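Local coordinates for erythrocyte membrane protein 1 (Plasmodium falciparum, PDB 2XU0), which probably binds host cell-surface receptors as a parasite adhesin, this piece being its N-terminal segment with the Duffy-binding-like domain DBL1-alpha1, a rosetting domain, at residues 168-176 and 188-199. The protein carries 10 engineered substitutions. Numbering follows the deposited sequence.
Sequences EGNYIVNDH and ICTSLARSFADI
Ile172 drops as a knob into a hole formed by Ile188, Ser191, Leu192 and Ser195, between two helices that run antiparallel at 149° with axes 9.7 Å apart. Its first torsion sets CG2 anti to the backbone N, which turns this branch toward helix 188-199 and brings it to the CB of Ser191 at 3.8 Å, while CD1 lies against Ser195. Ile172 and Leu192 lie alongside with their ends pointing opposite ways, and CD2 of Leu192 touches both the CB of Ile172 and the CA of Gly169, 3.7 Å from the latter. Val173 lies nearly perpendicular to Ile188, the two CG2 methyls meeting at 3.7 Å.

Polar groups flank this apolar centre. His176, the first residue to leave helical geometry, lays one ring face over Ile188, whose CG1 makes a CH-pi contact 3.8 Å from the ring centroid and 27° off its normal. At the ring edge, in plane, NE2 of His176 hydrogen-bonds OG of Ser191 at 3.0 Å; with ND1 hydrogen-bonded to the backbone N of Asp178, both ring nitrogens are engaged and the ring's rotation is fixed. Towards the other end, the hydroxyl of Ser195 donates to OE2 of Glu168 across 2.8 Å, meeting the carboxylate on its anti side and 28° out of its plane, and its OG in turn accepts a hydrogen bond from NH1 of Arg134. A bend at chi2 folds the glutamate back for this bond, and Arg104 forms a salt bridge with its OE1, so that both carboxylate oxygens of this buried acid are held.

The pair is a helical hairpin within the Duffy-binding region. Helix 133-136 touches Ile172 through Arg134, helix 249-268 packs on Phe196 and Ile199, and helix 311-338 pairs with Arg194 and Asp198 through salt bridges from Glu317 and Arg314.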
loop_
_atom_site.group_PDB
_atom_site.type_symbol
_atom_site.label_atom_id
_atom_site.label_comp_id
_atom_site.label_asym_id
_atom_site.label_seq_id
_atom_site.Cartn_x
_atom_site.Cartn_y
_atom_site.Cartn_z
ATOM N N GLU A 168 -0.091 1.740 15.717
ATOM C CA GLU A 168 -0.322 1.723 14.258
ATOM C C GLU A 168 -1.393 0.671 13.899
ATOM O O GLU A 168 -2.328 0.967 13.146
ATOM C CB GLU A 168 1.018 1.450 13.497
ATOM C CG GLU A 168 0.867 1.355 11.979
ATOM C CD GLU A 168 0.244 2.537 11.254
ATOM O OE1 GLU A 168 0.338 3.679 11.768
ATOM O OE2 GLU A 168 -0.269 2.331 10.130
ATOM N N GLY A 169 -1.238 -0.538 14.460
ATOM C CA GLY A 169 -2.182 -1.640 14.294
ATOM C C GLY A 169 -3.569 -1.264 14.770
ATOM O O GLY A 169 -4.564 -1.509 14.078
ATOM N N ASN A 170 -3.636 -0.614 15.963
ATOM C CA ASN A 170 -4.917 -0.147 16.489
ATOM C C ASN A 170 -5.580 0.809 15.538
ATOM O O ASN A 170 -6.756 0.615 15.226
ATOM C CB ASN A 170 -4.763 0.447 17.885
ATOM C CG ASN A 170 -5.754 -0.155 18.844
ATOM O OD1 ASN A 170 -6.970 -0.193 18.589
ATOM N ND2 ASN A 170 -5.246 -0.724 19.917
ATOM N N TYR A 171 -4.816 1.779 14.961
ATOM C CA TYR A 171 -5.446 2.686 14.000
ATOM C C TYR A 171 -5.962 1.899 12.814
ATOM O O TYR A 171 -7.118 2.072 12.440
ATOM C CB TYR A 171 -4.526 3.853 13.519
ATOM C CG TYR A 171 -5.169 4.550 12.334
ATOM C CD1 TYR A 171 -6.138 5.531 12.522
ATOM C CD2 TYR A 171 -4.957 4.093 11.033
ATOM C CE1 TYR A 171 -6.856 6.060 11.447
ATOM C CE2 TYR A 171 -5.696 4.584 9.960
ATOM C CZ TYR A 171 -6.617 5.597 10.166
ATOM O OH TYR A 171 -7.318 6.107 9.105
ATOM N N ILE A 172 -5.077 1.065 12.165
ATOM C CA ILE A 172 -5.472 0.339 10.951
ATOM C C ILE A 172 -6.734 -0.447 11.176
ATOM O O ILE A 172 -7.673 -0.346 10.391
ATOM C CB ILE A 172 -4.329 -0.572 10.360
ATOM C CG1 ILE A 172 -3.059 0.215 9.907
ATOM C CG2 ILE A 172 -4.858 -1.554 9.296
ATOM C CD1 ILE A 172 -3.219 1.159 8.804
ATOM N N VAL A 173 -6.737 -1.277 12.223
ATOM C CA VAL A 173 -7.889 -2.144 12.527
ATOM C C VAL A 173 -9.152 -1.327 12.763
ATOM O O VAL A 173 -10.220 -1.711 12.285
ATOM C CB VAL A 173 -7.579 -3.082 13.721
ATOM C CG1 VAL A 173 -8.844 -3.789 14.223
ATOM C CG2 VAL A 173 -6.501 -4.090 13.352
ATOM N N ASN A 174 -9.039 -0.197 13.485
ATOM C CA ASN A 174 -10.244 0.590 13.802
ATOM C C ASN A 174 -10.770 1.556 12.758
ATOM O O ASN A 174 -11.842 2.130 12.948
ATOM C CB ASN A 174 -10.178 1.171 15.222
ATOM C CG ASN A 174 -10.220 0.072 16.259
ATOM O OD1 ASN A 174 -11.219 -0.649 16.390
ATOM N ND2 ASN A 174 -9.099 -0.156 16.937
ATOM N N ASP A 175 -10.061 1.696 11.623
ATOM C CA ASP A 175 -10.516 2.591 10.572
ATOM C C ASP A 175 -10.543 1.930 9.208
ATOM O O ASP A 175 -10.926 2.557 8.216
ATOM C CB ASP A 175 -9.689 3.886 10.582
ATOM C CG ASP A 175 -10.388 5.052 9.912
ATOM O OD1 ASP A 175 -11.558 5.332 10.270
ATOM O OD2 ASP A 175 -9.802 5.633 8.975
ATOM N N HIS A 176 -10.196 0.626 9.161
ATOM C CA HIS A 176 -10.149 -0.124 7.904
ATOM C C HIS A 176 -11.502 -0.209 7.218
ATOM O O HIS A 176 -12.482 -0.461 7.889
ATOM C CB HIS A 176 -9.558 -1.532 8.111
ATOM C CG HIS A 176 -9.088 -2.139 6.830
ATOM N ND1 HIS A 176 -9.959 -2.787 5.983
ATOM C CD2 HIS A 176 -7.859 -2.131 6.270
ATOM C CE1 HIS A 176 -9.244 -3.156 4.937
ATOM N NE2 HIS A 176 -7.973 -2.781 5.065
ATOM N N ILE A 188 -7.713 -6.469 6.269
ATOM C CA ILE A 188 -7.090 -5.777 7.404
ATOM C C ILE A 188 -5.673 -6.308 7.607
ATOM O O ILE A 188 -4.755 -5.521 7.830
ATOM C CB ILE A 188 -7.960 -5.938 8.696
ATOM C CG1 ILE A 188 -9.342 -5.263 8.535
ATOM C CG2 ILE A 188 -7.201 -5.453 9.942
ATOM C CD1 ILE A 188 -10.261 -5.193 9.877
ATOM N N CYS A 189 -5.506 -7.659 7.565
ATOM C CA CYS A 189 -4.205 -8.317 7.686
ATOM C C CYS A 189 -3.244 -7.801 6.569
ATOM O O CYS A 189 -2.085 -7.533 6.852
ATOM C CB CYS A 189 -4.376 -9.841 7.644
ATOM S SG CYS A 189 -5.433 -10.492 8.973
ATOM N N THR A 190 -3.751 -7.619 5.338
ATOM C CA THR A 190 -2.975 -7.065 4.185
ATOM C C THR A 190 -2.507 -5.625 4.520
ATOM O O THR A 190 -1.332 -5.313 4.332
ATOM C CB THR A 190 -3.822 -7.118 2.879
ATOM O OG1 THR A 190 -4.003 -8.492 2.531
ATOM C CG2 THR A 190 -3.151 -6.411 1.695
ATOM N N SER A 191 -3.424 -4.759 5.051
ATOM C CA SER A 191 -3.040 -3.380 5.385
ATOM C C SER A 191 -2.029 -3.342 6.500
ATOM O O SER A 191 -1.094 -2.542 6.439
ATOM C CB SER A 191 -4.259 -2.513 5.692
ATOM O OG SER A 191 -5.033 -2.399 4.513
ATOM N N LEU A 192 -2.172 -4.256 7.500
ATOM C CA LEU A 192 -1.202 -4.408 8.574
ATOM C C LEU A 192 0.142 -4.853 8.012
ATOM O O LEU A 192 1.175 -4.381 8.479
ATOM C CB LEU A 192 -1.680 -5.442 9.615
ATOM C CG LEU A 192 -2.837 -5.017 10.560
ATOM C CD1 LEU A 192 -3.162 -6.154 11.546
ATOM C CD2 LEU A 192 -2.486 -3.772 11.326
ATOM N N ALA A 193 0.153 -5.771 7.041
ATOM C CA ALA A 193 1.429 -6.238 6.423
ATOM C C ALA A 193 2.121 -5.054 5.702
ATOM O O ALA A 193 3.347 -4.931 5.727
ATOM C CB ALA A 193 1.140 -7.347 5.447
ATOM N N ARG A 194 1.322 -4.139 5.138
ATOM C CA ARG A 194 1.863 -2.962 4.459
ATOM C C ARG A 194 2.505 -1.995 5.422
ATOM O O ARG A 194 3.553 -1.456 5.099
ATOM C CB ARG A 194 0.802 -2.281 3.612
ATOM C CG ARG A 194 0.401 -3.112 2.427
ATOM C CD ARG A 194 -0.686 -2.373 1.731
ATOM N NE ARG A 194 -1.049 -3.016 0.482
ATOM C CZ ARG A 194 -2.290 -3.092 0.039
ATOM N NH1 ARG A 194 -3.286 -2.583 0.753
ATOM N NH2 ARG A 194 -2.550 -3.673 -1.115
ATOM N N SER A 195 1.899 -1.795 6.621
ATOM C CA SER A 195 2.451 -0.935 7.663
ATOM C C SER A 195 3.662 -1.577 8.289
ATOM O O SER A 195 4.631 -0.897 8.576
ATOM C CB SER A 195 1.391 -0.612 8.722
ATOM O OG SER A 195 0.558 0.412 8.214
ATOM N N PHE A 196 3.598 -2.899 8.537
ATOM C CA PHE A 196 4.710 -3.690 9.089
ATOM C C PHE A 196 5.941 -3.490 8.212
ATOM O O PHE A 196 7.059 -3.285 8.726
ATOM C CB PHE A 196 4.333 -5.172 9.053
ATOM C CG PHE A 196 5.372 -6.143 9.549
ATOM C CD1 PHE A 196 5.783 -6.131 10.878
ATOM C CD2 PHE A 196 5.831 -7.169 8.728
ATOM C CE1 PHE A 196 6.647 -7.127 11.374
ATOM C CE2 PHE A 196 6.710 -8.150 9.210
ATOM C CZ PHE A 196 7.139 -8.104 10.517
ATOM N N ALA A 197 5.730 -3.566 6.893
ATOM C CA ALA A 197 6.810 -3.363 5.891
ATOM C C ALA A 197 7.383 -1.918 5.918
ATOM O O ALA A 197 8.599 -1.749 5.900
ATOM C CB ALA A 197 6.311 -3.722 4.504
ATOM N N ASP A 198 6.516 -0.900 6.043
ATOM C CA ASP A 198 6.970 0.489 6.156
ATOM C C ASP A 198 7.759 0.708 7.460
ATOM O O ASP A 198 8.782 1.393 7.437
ATOM C CB ASP A 198 5.790 1.491 6.033
ATOM C CG ASP A 198 5.292 1.732 4.611
ATOM O OD1 ASP A 198 6.042 1.439 3.653
ATOM O OD2 ASP A 198 4.162 2.228 4.457
ATOM N N ILE A 199 7.302 0.093 8.592
ATOM C CA ILE A 199 7.986 0.173 9.895
ATOM C C ILE A 199 9.363 -0.420 9.800
ATOM O O ILE A 199 10.333 0.177 10.282
ATOM C CB ILE A 199 7.141 -0.415 11.071
ATOM C CG1 ILE A 199 5.948 0.553 11.392
ATOM C CG2 ILE A 199 8.032 -0.602 12.313
ATOM C CD1 ILE A 199 4.687 -0.101 12.166
#